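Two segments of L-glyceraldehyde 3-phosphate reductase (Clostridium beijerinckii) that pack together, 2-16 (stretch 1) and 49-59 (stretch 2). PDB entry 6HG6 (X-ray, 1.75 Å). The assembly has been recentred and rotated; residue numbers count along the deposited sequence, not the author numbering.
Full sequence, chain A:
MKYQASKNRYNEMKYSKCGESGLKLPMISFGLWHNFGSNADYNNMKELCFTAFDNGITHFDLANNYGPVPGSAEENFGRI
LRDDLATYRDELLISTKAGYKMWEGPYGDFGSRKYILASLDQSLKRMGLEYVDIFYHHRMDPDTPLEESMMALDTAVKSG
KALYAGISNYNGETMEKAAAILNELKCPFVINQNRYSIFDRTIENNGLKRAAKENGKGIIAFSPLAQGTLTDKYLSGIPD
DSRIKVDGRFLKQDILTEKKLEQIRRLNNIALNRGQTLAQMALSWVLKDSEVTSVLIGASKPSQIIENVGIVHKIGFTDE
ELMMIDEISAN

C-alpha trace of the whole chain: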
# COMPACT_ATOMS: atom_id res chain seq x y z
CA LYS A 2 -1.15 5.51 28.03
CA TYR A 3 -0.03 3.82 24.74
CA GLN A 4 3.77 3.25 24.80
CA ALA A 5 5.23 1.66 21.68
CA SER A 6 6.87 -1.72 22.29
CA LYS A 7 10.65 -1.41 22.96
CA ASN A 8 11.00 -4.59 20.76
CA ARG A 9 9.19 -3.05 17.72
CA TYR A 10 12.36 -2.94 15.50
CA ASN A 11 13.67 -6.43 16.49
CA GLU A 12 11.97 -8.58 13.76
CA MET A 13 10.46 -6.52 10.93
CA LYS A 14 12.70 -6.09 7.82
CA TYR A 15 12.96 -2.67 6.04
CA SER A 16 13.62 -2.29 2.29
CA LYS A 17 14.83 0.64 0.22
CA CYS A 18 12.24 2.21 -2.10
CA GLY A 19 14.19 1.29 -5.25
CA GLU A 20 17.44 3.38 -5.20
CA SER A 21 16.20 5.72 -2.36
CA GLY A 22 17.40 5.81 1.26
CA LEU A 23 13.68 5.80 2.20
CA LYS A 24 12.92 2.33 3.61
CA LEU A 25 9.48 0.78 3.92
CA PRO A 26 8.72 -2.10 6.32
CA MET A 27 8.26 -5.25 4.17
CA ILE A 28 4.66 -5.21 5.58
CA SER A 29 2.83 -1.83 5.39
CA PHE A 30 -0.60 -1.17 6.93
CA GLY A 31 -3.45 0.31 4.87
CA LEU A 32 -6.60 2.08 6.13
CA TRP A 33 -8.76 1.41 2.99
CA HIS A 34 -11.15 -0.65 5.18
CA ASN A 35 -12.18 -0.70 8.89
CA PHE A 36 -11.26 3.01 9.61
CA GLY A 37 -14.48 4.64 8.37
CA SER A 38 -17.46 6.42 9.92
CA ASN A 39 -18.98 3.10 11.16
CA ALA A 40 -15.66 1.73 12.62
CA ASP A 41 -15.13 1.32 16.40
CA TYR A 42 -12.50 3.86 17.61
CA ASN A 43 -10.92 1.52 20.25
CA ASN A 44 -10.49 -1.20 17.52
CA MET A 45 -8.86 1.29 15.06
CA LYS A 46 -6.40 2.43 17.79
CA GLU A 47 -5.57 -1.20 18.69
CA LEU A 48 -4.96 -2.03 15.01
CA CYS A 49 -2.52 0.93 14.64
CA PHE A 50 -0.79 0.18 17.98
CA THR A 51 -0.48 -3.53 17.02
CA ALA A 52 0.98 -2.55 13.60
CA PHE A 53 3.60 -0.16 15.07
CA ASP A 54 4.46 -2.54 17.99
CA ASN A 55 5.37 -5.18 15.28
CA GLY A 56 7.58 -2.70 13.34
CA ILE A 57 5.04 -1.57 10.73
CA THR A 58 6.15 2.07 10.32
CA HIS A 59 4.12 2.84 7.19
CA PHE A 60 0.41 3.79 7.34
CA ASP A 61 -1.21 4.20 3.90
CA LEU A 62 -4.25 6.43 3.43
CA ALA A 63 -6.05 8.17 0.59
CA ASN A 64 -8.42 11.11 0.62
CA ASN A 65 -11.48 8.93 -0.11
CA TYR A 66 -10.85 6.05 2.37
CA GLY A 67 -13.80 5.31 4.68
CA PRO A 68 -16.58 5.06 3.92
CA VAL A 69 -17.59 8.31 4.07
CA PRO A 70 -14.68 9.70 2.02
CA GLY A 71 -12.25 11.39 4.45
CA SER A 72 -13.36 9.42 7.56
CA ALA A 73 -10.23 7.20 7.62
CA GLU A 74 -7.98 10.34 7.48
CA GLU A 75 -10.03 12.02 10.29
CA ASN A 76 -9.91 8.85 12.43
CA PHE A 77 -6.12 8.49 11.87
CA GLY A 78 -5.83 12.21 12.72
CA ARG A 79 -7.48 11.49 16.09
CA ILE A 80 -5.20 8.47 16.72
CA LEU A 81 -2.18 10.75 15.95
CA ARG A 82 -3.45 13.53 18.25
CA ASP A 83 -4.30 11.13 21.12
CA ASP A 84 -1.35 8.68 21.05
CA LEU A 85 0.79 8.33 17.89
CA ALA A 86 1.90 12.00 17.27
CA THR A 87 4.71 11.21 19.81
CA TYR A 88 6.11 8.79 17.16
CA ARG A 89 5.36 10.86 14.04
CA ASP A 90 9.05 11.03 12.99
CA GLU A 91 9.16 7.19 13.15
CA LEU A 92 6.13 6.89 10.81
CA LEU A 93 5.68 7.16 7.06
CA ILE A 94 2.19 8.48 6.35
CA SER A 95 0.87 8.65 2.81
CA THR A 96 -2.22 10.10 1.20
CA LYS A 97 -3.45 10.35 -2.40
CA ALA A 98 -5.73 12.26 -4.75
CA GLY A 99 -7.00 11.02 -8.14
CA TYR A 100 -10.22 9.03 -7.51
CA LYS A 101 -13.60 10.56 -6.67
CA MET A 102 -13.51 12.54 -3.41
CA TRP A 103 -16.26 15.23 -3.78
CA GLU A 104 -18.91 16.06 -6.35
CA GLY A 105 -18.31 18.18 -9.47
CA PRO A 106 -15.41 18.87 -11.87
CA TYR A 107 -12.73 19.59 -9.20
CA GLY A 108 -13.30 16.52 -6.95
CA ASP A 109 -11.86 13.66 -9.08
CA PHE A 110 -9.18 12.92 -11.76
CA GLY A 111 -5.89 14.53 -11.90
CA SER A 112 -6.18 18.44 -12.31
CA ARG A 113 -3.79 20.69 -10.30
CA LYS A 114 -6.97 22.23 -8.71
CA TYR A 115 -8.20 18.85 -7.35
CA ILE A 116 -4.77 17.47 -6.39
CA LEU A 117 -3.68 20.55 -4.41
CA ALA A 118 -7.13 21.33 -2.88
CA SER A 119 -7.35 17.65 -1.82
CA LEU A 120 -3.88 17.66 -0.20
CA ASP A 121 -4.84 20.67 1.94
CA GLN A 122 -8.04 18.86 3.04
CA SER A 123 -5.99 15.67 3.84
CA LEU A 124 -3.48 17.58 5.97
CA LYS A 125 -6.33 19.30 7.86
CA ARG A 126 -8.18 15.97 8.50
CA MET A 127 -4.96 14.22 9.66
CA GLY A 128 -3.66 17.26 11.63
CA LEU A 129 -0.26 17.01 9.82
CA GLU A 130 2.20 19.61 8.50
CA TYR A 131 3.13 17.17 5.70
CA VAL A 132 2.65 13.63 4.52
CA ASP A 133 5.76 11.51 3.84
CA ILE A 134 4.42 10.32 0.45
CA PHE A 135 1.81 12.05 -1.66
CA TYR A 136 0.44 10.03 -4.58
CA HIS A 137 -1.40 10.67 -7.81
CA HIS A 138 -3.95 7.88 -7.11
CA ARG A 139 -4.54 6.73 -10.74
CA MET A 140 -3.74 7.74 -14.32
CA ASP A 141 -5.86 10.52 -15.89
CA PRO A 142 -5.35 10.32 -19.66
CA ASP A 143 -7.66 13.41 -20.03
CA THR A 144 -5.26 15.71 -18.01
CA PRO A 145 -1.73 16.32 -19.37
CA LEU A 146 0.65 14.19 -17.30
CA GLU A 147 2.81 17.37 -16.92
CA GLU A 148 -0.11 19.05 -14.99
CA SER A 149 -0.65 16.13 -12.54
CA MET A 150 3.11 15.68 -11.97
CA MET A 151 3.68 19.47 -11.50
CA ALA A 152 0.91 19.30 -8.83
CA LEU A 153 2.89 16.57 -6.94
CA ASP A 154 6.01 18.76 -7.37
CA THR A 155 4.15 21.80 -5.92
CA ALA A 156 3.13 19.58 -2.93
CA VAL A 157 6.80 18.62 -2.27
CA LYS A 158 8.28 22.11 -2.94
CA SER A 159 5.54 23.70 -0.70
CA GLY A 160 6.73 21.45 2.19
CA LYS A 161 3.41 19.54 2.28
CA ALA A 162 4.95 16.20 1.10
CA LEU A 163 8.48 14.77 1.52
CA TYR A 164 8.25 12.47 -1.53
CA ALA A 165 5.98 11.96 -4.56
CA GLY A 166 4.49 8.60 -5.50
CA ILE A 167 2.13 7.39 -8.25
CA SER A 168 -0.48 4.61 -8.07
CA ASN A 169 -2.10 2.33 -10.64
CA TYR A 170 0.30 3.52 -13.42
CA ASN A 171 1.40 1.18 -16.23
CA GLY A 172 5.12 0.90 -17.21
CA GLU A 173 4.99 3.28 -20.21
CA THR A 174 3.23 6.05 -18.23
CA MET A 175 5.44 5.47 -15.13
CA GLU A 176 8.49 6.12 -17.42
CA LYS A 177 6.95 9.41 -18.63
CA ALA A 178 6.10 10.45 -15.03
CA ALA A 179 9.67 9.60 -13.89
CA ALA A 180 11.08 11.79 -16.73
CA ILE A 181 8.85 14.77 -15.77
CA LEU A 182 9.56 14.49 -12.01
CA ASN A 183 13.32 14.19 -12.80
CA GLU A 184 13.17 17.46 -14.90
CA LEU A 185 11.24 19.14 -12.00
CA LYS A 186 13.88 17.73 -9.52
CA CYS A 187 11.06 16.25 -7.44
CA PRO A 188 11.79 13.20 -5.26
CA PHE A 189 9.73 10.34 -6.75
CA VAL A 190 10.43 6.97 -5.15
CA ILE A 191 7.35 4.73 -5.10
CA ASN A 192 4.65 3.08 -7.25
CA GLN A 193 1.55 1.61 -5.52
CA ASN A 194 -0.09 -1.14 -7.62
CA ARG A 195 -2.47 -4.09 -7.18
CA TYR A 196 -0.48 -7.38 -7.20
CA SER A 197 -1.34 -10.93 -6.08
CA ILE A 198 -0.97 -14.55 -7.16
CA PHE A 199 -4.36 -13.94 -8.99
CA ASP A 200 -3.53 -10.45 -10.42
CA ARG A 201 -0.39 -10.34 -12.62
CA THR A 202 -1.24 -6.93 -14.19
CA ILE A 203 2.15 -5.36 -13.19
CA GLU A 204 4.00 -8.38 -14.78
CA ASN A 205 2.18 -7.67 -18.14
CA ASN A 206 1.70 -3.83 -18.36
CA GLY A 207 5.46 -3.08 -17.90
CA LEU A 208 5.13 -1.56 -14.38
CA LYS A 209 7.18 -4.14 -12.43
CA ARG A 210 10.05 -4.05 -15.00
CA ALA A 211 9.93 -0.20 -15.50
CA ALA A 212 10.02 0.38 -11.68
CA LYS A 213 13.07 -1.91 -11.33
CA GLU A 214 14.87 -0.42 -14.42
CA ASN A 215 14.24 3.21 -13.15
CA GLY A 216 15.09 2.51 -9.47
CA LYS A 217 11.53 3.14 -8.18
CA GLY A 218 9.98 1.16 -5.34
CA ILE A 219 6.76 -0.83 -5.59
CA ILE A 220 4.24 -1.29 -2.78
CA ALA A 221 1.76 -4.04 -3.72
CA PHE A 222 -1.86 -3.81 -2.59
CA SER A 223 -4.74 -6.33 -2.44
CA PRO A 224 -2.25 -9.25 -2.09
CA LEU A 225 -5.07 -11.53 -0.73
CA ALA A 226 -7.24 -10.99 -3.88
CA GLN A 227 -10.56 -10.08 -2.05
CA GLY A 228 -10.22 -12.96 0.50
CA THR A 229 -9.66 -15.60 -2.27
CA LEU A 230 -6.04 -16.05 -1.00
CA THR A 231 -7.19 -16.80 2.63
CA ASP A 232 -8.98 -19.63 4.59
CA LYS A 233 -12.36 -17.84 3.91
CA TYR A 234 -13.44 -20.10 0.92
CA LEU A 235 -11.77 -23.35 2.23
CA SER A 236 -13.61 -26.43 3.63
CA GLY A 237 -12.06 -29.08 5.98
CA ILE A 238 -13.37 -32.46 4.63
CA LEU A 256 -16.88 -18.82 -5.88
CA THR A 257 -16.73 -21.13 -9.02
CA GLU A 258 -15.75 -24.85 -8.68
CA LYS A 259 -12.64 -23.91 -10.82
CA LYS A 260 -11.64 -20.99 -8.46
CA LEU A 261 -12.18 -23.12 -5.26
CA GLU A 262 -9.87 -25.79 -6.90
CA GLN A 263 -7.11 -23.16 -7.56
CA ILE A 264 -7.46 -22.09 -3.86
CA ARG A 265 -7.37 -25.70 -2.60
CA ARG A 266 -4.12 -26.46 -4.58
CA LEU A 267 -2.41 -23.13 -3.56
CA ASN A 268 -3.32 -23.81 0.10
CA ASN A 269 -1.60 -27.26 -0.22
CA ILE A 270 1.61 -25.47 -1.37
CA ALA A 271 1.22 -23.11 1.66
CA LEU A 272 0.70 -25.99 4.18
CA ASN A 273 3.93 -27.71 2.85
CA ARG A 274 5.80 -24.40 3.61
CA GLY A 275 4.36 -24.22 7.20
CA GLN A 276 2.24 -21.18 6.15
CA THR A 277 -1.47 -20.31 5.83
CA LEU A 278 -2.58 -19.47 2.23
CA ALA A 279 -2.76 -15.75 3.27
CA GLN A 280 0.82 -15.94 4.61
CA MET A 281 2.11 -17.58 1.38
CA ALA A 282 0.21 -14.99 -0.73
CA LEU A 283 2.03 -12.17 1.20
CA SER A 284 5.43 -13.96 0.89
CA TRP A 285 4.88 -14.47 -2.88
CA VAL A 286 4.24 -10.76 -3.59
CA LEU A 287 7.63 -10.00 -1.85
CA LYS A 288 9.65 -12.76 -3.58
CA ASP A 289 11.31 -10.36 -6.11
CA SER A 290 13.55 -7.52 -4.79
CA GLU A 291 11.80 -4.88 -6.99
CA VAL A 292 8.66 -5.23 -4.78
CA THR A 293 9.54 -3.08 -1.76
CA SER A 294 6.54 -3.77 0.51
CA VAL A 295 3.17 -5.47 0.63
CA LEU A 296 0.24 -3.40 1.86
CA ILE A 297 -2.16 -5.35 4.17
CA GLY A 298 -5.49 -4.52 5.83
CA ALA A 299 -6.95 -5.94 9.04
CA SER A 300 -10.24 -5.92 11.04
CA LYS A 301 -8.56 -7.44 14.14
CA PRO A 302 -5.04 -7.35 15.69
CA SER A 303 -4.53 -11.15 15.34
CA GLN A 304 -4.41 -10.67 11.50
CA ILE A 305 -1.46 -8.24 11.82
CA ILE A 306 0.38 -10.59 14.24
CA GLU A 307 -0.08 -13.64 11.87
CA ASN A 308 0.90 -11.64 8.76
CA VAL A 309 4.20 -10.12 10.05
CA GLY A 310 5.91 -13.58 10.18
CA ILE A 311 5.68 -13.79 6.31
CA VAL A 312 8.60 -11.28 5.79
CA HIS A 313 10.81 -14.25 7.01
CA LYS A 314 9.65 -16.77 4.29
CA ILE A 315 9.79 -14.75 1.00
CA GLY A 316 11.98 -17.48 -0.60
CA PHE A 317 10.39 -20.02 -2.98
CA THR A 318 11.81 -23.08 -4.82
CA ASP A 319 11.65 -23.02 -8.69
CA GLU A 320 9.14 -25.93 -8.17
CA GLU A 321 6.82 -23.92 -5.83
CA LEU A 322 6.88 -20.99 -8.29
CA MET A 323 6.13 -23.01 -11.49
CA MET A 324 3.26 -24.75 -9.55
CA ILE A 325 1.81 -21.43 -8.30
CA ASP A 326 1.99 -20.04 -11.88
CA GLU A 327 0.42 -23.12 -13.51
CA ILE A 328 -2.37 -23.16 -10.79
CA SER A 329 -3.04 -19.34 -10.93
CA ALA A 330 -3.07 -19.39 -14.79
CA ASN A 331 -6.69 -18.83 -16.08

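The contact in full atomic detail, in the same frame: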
# COMPACT_ATOMS: atom_id res chain seq x y z
N LYS A 2 -0.89 6.92 27.57
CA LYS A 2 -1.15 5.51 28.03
C LYS A 2 -0.49 4.53 27.06
O LYS A 2 0.19 3.61 27.54
CB LYS A 2 -2.65 5.19 28.09
CG LYS A 2 -3.01 3.96 28.92
CD LYS A 2 -3.04 4.28 30.41
CE LYS A 2 -3.85 3.31 31.24
NZ LYS A 2 -3.08 2.08 31.53
N TYR A 3 -0.70 4.69 25.74
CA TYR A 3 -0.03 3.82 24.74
C TYR A 3 1.47 4.14 24.75
O TYR A 3 1.83 5.28 24.62
CB TYR A 3 -0.49 4.00 23.31
CG TYR A 3 0.36 3.29 22.27
CD1 TYR A 3 0.50 1.91 22.28
CD2 TYR A 3 1.05 4.00 21.31
CE1 TYR A 3 1.25 1.25 21.31
CE2 TYR A 3 1.82 3.36 20.34
CZ TYR A 3 1.92 1.99 20.35
OH TYR A 3 2.66 1.35 19.39
N GLN A 4 2.29 3.12 24.89
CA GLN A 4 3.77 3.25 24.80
C GLN A 4 4.21 2.16 23.84
O GLN A 4 3.92 0.99 24.11
CB GLN A 4 4.46 3.06 26.14
CG GLN A 4 4.19 4.17 27.15
CD GLN A 4 4.93 3.86 28.43
OE1 GLN A 4 4.33 3.55 29.46
NE2 GLN A 4 6.26 3.81 28.33
N ALA A 5 4.82 2.57 22.75
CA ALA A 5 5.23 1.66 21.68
C ALA A 5 6.17 0.63 22.29
O ALA A 5 6.89 0.96 23.24
CB ALA A 5 5.86 2.41 20.55
N SER A 6 6.03 -0.60 21.84
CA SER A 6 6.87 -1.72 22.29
C SER A 6 8.35 -1.38 22.07
O SER A 6 8.71 -1.02 20.96
CB SER A 6 6.51 -2.95 21.54
OG SER A 6 7.42 -3.97 21.89
N LYS A 7 9.18 -1.59 23.08
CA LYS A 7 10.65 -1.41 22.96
C LYS A 7 11.22 -2.43 21.97
O LYS A 7 12.29 -2.18 21.43
CB LYS A 7 11.32 -1.55 24.33
CG LYS A 7 11.10 -0.40 25.31
CD LYS A 7 11.23 1.02 24.74
CE LYS A 7 11.93 2.04 25.62
NZ LYS A 7 11.72 1.79 27.07
N ASN A 8 10.52 -3.52 21.68
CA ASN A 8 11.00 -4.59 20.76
C ASN A 8 10.51 -4.35 19.33
O ASN A 8 10.74 -5.20 18.48
CB ASN A 8 10.51 -5.96 21.23
CG ASN A 8 11.06 -6.35 22.58
OD1 ASN A 8 12.20 -6.04 22.92
ND2 ASN A 8 10.26 -7.07 23.35
N ARG A 9 9.88 -3.22 19.02
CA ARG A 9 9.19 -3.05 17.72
C ARG A 9 10.14 -3.09 16.52
O ARG A 9 9.65 -3.40 15.46
CB ARG A 9 8.34 -1.79 17.72
CG ARG A 9 9.15 -0.52 17.81
CD ARG A 9 8.24 0.66 17.96
NE ARG A 9 8.94 1.92 18.13
CZ ARG A 9 9.43 2.36 19.27
NH1 ARG A 9 9.42 1.64 20.38
NH2 ARG A 9 10.02 3.53 19.29
N TYR A 10 11.45 -2.88 16.67
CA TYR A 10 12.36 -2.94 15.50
C TYR A 10 13.16 -4.24 15.50
O TYR A 10 14.03 -4.38 14.66
CB TYR A 10 13.26 -1.70 15.48
CG TYR A 10 12.50 -0.41 15.40
CD1 TYR A 10 11.63 -0.20 14.36
CD2 TYR A 10 12.62 0.59 16.37
CE1 TYR A 10 10.88 0.95 14.24
CE2 TYR A 10 11.85 1.74 16.28
CZ TYR A 10 10.98 1.93 15.22
OH TYR A 10 10.21 3.03 15.01
N ASN A 11 12.84 -5.20 16.36
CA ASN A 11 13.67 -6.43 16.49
C ASN A 11 13.45 -7.44 15.36
O ASN A 11 14.40 -8.20 15.10
CB ASN A 11 13.43 -7.06 17.85
CG ASN A 11 14.07 -6.20 18.91
OD1 ASN A 11 13.97 -6.48 20.11
ND2 ASN A 11 14.79 -5.19 18.47
N GLU A 12 12.29 -7.47 14.71
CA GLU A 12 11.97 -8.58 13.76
C GLU A 12 11.66 -8.08 12.37
O GLU A 12 12.06 -8.73 11.40
CB GLU A 12 10.75 -9.35 14.25
CG GLU A 12 10.99 -10.10 15.55
CD GLU A 12 11.87 -11.33 15.38
OE1 GLU A 12 12.58 -11.65 16.35
OE2 GLU A 12 11.80 -11.99 14.30
N MET A 13 10.91 -6.99 12.26
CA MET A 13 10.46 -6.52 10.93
C MET A 13 11.70 -6.25 10.07
O MET A 13 12.72 -5.82 10.61
CB MET A 13 9.62 -5.24 11.10
CG MET A 13 9.14 -4.68 9.82
SD MET A 13 8.27 -5.78 8.69
CE MET A 13 6.90 -6.38 9.67
N LYS A 14 11.64 -6.50 8.78
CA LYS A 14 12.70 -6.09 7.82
C LYS A 14 12.24 -4.83 7.08
O LYS A 14 11.03 -4.66 6.88
CB LYS A 14 13.02 -7.24 6.88
CG LYS A 14 13.61 -8.44 7.60
CD LYS A 14 14.17 -9.49 6.65
CE LYS A 14 14.91 -10.59 7.37
NZ LYS A 14 15.23 -11.69 6.43
N TYR A 15 13.19 -3.98 6.70
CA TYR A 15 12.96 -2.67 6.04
C TYR A 15 13.71 -2.68 4.72
O TYR A 15 14.86 -3.20 4.68
CB TYR A 15 13.38 -1.51 6.95
CG TYR A 15 12.59 -1.52 8.24
CD1 TYR A 15 11.36 -0.90 8.34
CD2 TYR A 15 13.06 -2.21 9.34
CE1 TYR A 15 10.61 -1.00 9.49
CE2 TYR A 15 12.32 -2.33 10.50
CZ TYR A 15 11.09 -1.69 10.58
OH TYR A 15 10.39 -1.86 11.74
N SER A 16 13.07 -2.22 3.66
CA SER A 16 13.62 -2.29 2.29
C SER A 16 13.63 -0.90 1.67
O SER A 16 12.64 -0.17 1.78
CB SER A 16 12.84 -3.28 1.45
OG SER A 16 13.05 -4.60 1.95
N CYS A 49 -3.71 0.06 14.89
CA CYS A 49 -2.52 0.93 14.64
C CYS A 49 -1.41 0.59 15.63
O CYS A 49 -0.28 0.47 15.19
CB CYS A 49 -2.89 2.39 14.71
SG CYS A 49 -3.90 2.89 13.29
N PHE A 50 -1.74 0.49 16.91
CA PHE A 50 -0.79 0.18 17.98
C PHE A 50 -0.17 -1.19 17.69
O PHE A 50 1.05 -1.35 17.85
CB PHE A 50 -1.47 0.18 19.34
CG PHE A 50 -2.07 1.51 19.75
CD1 PHE A 50 -1.63 2.70 19.21
CD2 PHE A 50 -2.96 1.54 20.82
CE1 PHE A 50 -2.19 3.92 19.61
CE2 PHE A 50 -3.48 2.75 21.25
CZ PHE A 50 -3.08 3.93 20.66
N THR A 51 -0.99 -2.18 17.33
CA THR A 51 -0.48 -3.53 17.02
C THR A 51 0.49 -3.44 15.84
O THR A 51 1.57 -4.01 15.93
CB THR A 51 -1.61 -4.52 16.73
OG1 THR A 51 -2.44 -4.52 17.89
CG2 THR A 51 -1.08 -5.90 16.44
N ALA A 52 0.15 -2.69 14.80
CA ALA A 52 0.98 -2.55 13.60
C ALA A 52 2.36 -1.99 14.00
O ALA A 52 3.39 -2.61 13.71
CB ALA A 52 0.31 -1.65 12.61
N PHE A 53 2.35 -0.86 14.70
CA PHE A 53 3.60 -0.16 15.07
C PHE A 53 4.40 -1.03 16.04
O PHE A 53 5.64 -1.07 15.93
CB PHE A 53 3.30 1.23 15.63
CG PHE A 53 4.52 2.10 15.84
CD1 PHE A 53 5.37 2.35 14.79
CD2 PHE A 53 4.75 2.71 17.05
CE1 PHE A 53 6.52 3.12 14.96
CE2 PHE A 53 5.88 3.49 17.24
CZ PHE A 53 6.76 3.70 16.20
N ASP A 54 3.75 -1.70 17.00
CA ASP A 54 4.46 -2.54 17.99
C ASP A 54 5.22 -3.67 17.29
O ASP A 54 6.12 -4.21 17.92
CB ASP A 54 3.51 -3.11 19.04
CG ASP A 54 3.11 -2.12 20.12
OD1 ASP A 54 3.64 -1.02 20.15
OD2 ASP A 54 2.32 -2.56 21.00
N ASN A 55 4.78 -4.07 16.09
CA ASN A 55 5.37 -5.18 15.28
C ASN A 55 6.27 -4.63 14.18
O ASN A 55 6.65 -5.40 13.27
CB ASN A 55 4.25 -6.07 14.74
CG ASN A 55 3.69 -6.90 15.87
OD1 ASN A 55 2.68 -6.55 16.48
ND2 ASN A 55 4.42 -7.91 16.26
N GLY A 56 6.61 -3.34 14.25
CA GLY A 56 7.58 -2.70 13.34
C GLY A 56 7.01 -2.19 12.07
O GLY A 56 7.79 -1.71 11.24
N ILE A 57 5.68 -2.19 11.91
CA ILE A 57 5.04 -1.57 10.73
C ILE A 57 5.08 -0.06 10.94
O ILE A 57 4.35 0.47 11.79
CB ILE A 57 3.64 -2.11 10.45
CG1 ILE A 57 3.73 -3.62 10.25
CG2 ILE A 57 3.12 -1.41 9.24
CD1 ILE A 57 2.37 -4.31 10.24
N THR A 58 5.92 0.62 10.16
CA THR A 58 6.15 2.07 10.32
C THR A 58 5.38 2.85 9.27
O THR A 58 5.51 4.12 9.27
CB THR A 58 7.64 2.36 10.23
OG1 THR A 58 8.14 1.85 8.98
CG2 THR A 58 8.38 1.74 11.38
N HIS A 59 4.77 2.17 8.33
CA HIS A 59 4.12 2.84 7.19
C HIS A 59 2.62 2.61 7.25
O HIS A 59 2.20 1.44 7.26
CB HIS A 59 4.75 2.43 5.88
CG HIS A 59 4.06 2.98 4.70
ND1 HIS A 59 3.51 4.28 4.72
CD2 HIS A 59 3.85 2.48 3.46
CE1 HIS A 59 2.96 4.50 3.52
NE2 HIS A 59 3.19 3.44 2.73
O HOH W 1 2.83 -1.33 23.32
O HOH W 2 7.15 -6.05 19.51

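The most unusual feature of this contact is the crowding around Gly56, where the absence of a side chain is what lets the two backbones meet. Gly56 CA lies 3.0 Å from Arg9 O, and the CA atoms of Arg9 and Gly56 are 4.7 Å apart, the closest backbone register between the stretches. An ideal CB on Gly56 would point toward stretch 1 and fall 2.6 Å from Met13 CB, 2.7 Å from Arg9 O and 2.8 Å from Tyr15 OH, a clash with all three. The phi of 87° favours glycine independently, so two rules converge on one position. The carbonyl that Gly56 presents is put to use: Tyr15 OH donates a hydrogen bond to Gly56 O at 2.7 Å, with Gly56 O at the edge of the Tyr15 ring, near its plane.

The backbones do not pair as strands. Stretch 1 is mostly loop, bent by type I turns at Ser6-Arg9 and Asn8-Asn11, and it runs past the last part of a helix and the segment that follows.

Asp54 is the polar hub. Asp54 OD1 accepts two hydrogen bonds, from Tyr3 OH at 2.7 Å and from Ser6 N at 3.0 Å, the latter nearly straight at 167°. One carboxylate oxygen thus fixes both a side chain and the loop backbone. Water 1 extends the network by donating to Asp54 OD2 and to Gln4 O, each at 2.7 Å, while water 2 donates to Asp54 O at 2.6 Å and also hydrogen-bonds Ser6 OG at 3.2 Å.

The Tyr3 ring does a second job. The Tyr3 ring lies on the Phe50 ring in an offset stack, centroids 3.9 Å apart and planes only 5° from parallel, leaving the phenol oxygen at the ring's rim free to reach Asp54. Flat aromatic contact and a directed hydrogen bond are therefore compatible in one residue.

Phe53 gathers the neighbouring contacts. Arg9 CD sits over the face of the Phe53 ring, 4.0 Å from its centroid, a CH-pi contact between aliphatic carbon and ring. Ala5 CB comes within 3.5 Å of Phe53 CE2, an apolar contact. The arginine's charged end is not left unpaired: Arg9 NH1 donates to Ser6 O at 2.8 Å, bracing the turn that also carries the Arg9 N to Ser6 O bond of 3.2 Å, and the guanidinium has further partners elsewhere in the structure.

Two lighter contacts complete the packing. Met13 CE meets Ile57 CG1 at 4.2 Å, and Tyr10 CE1 lies 3.9 Å from Thr58 CG2, at the edge of the tyrosine ring.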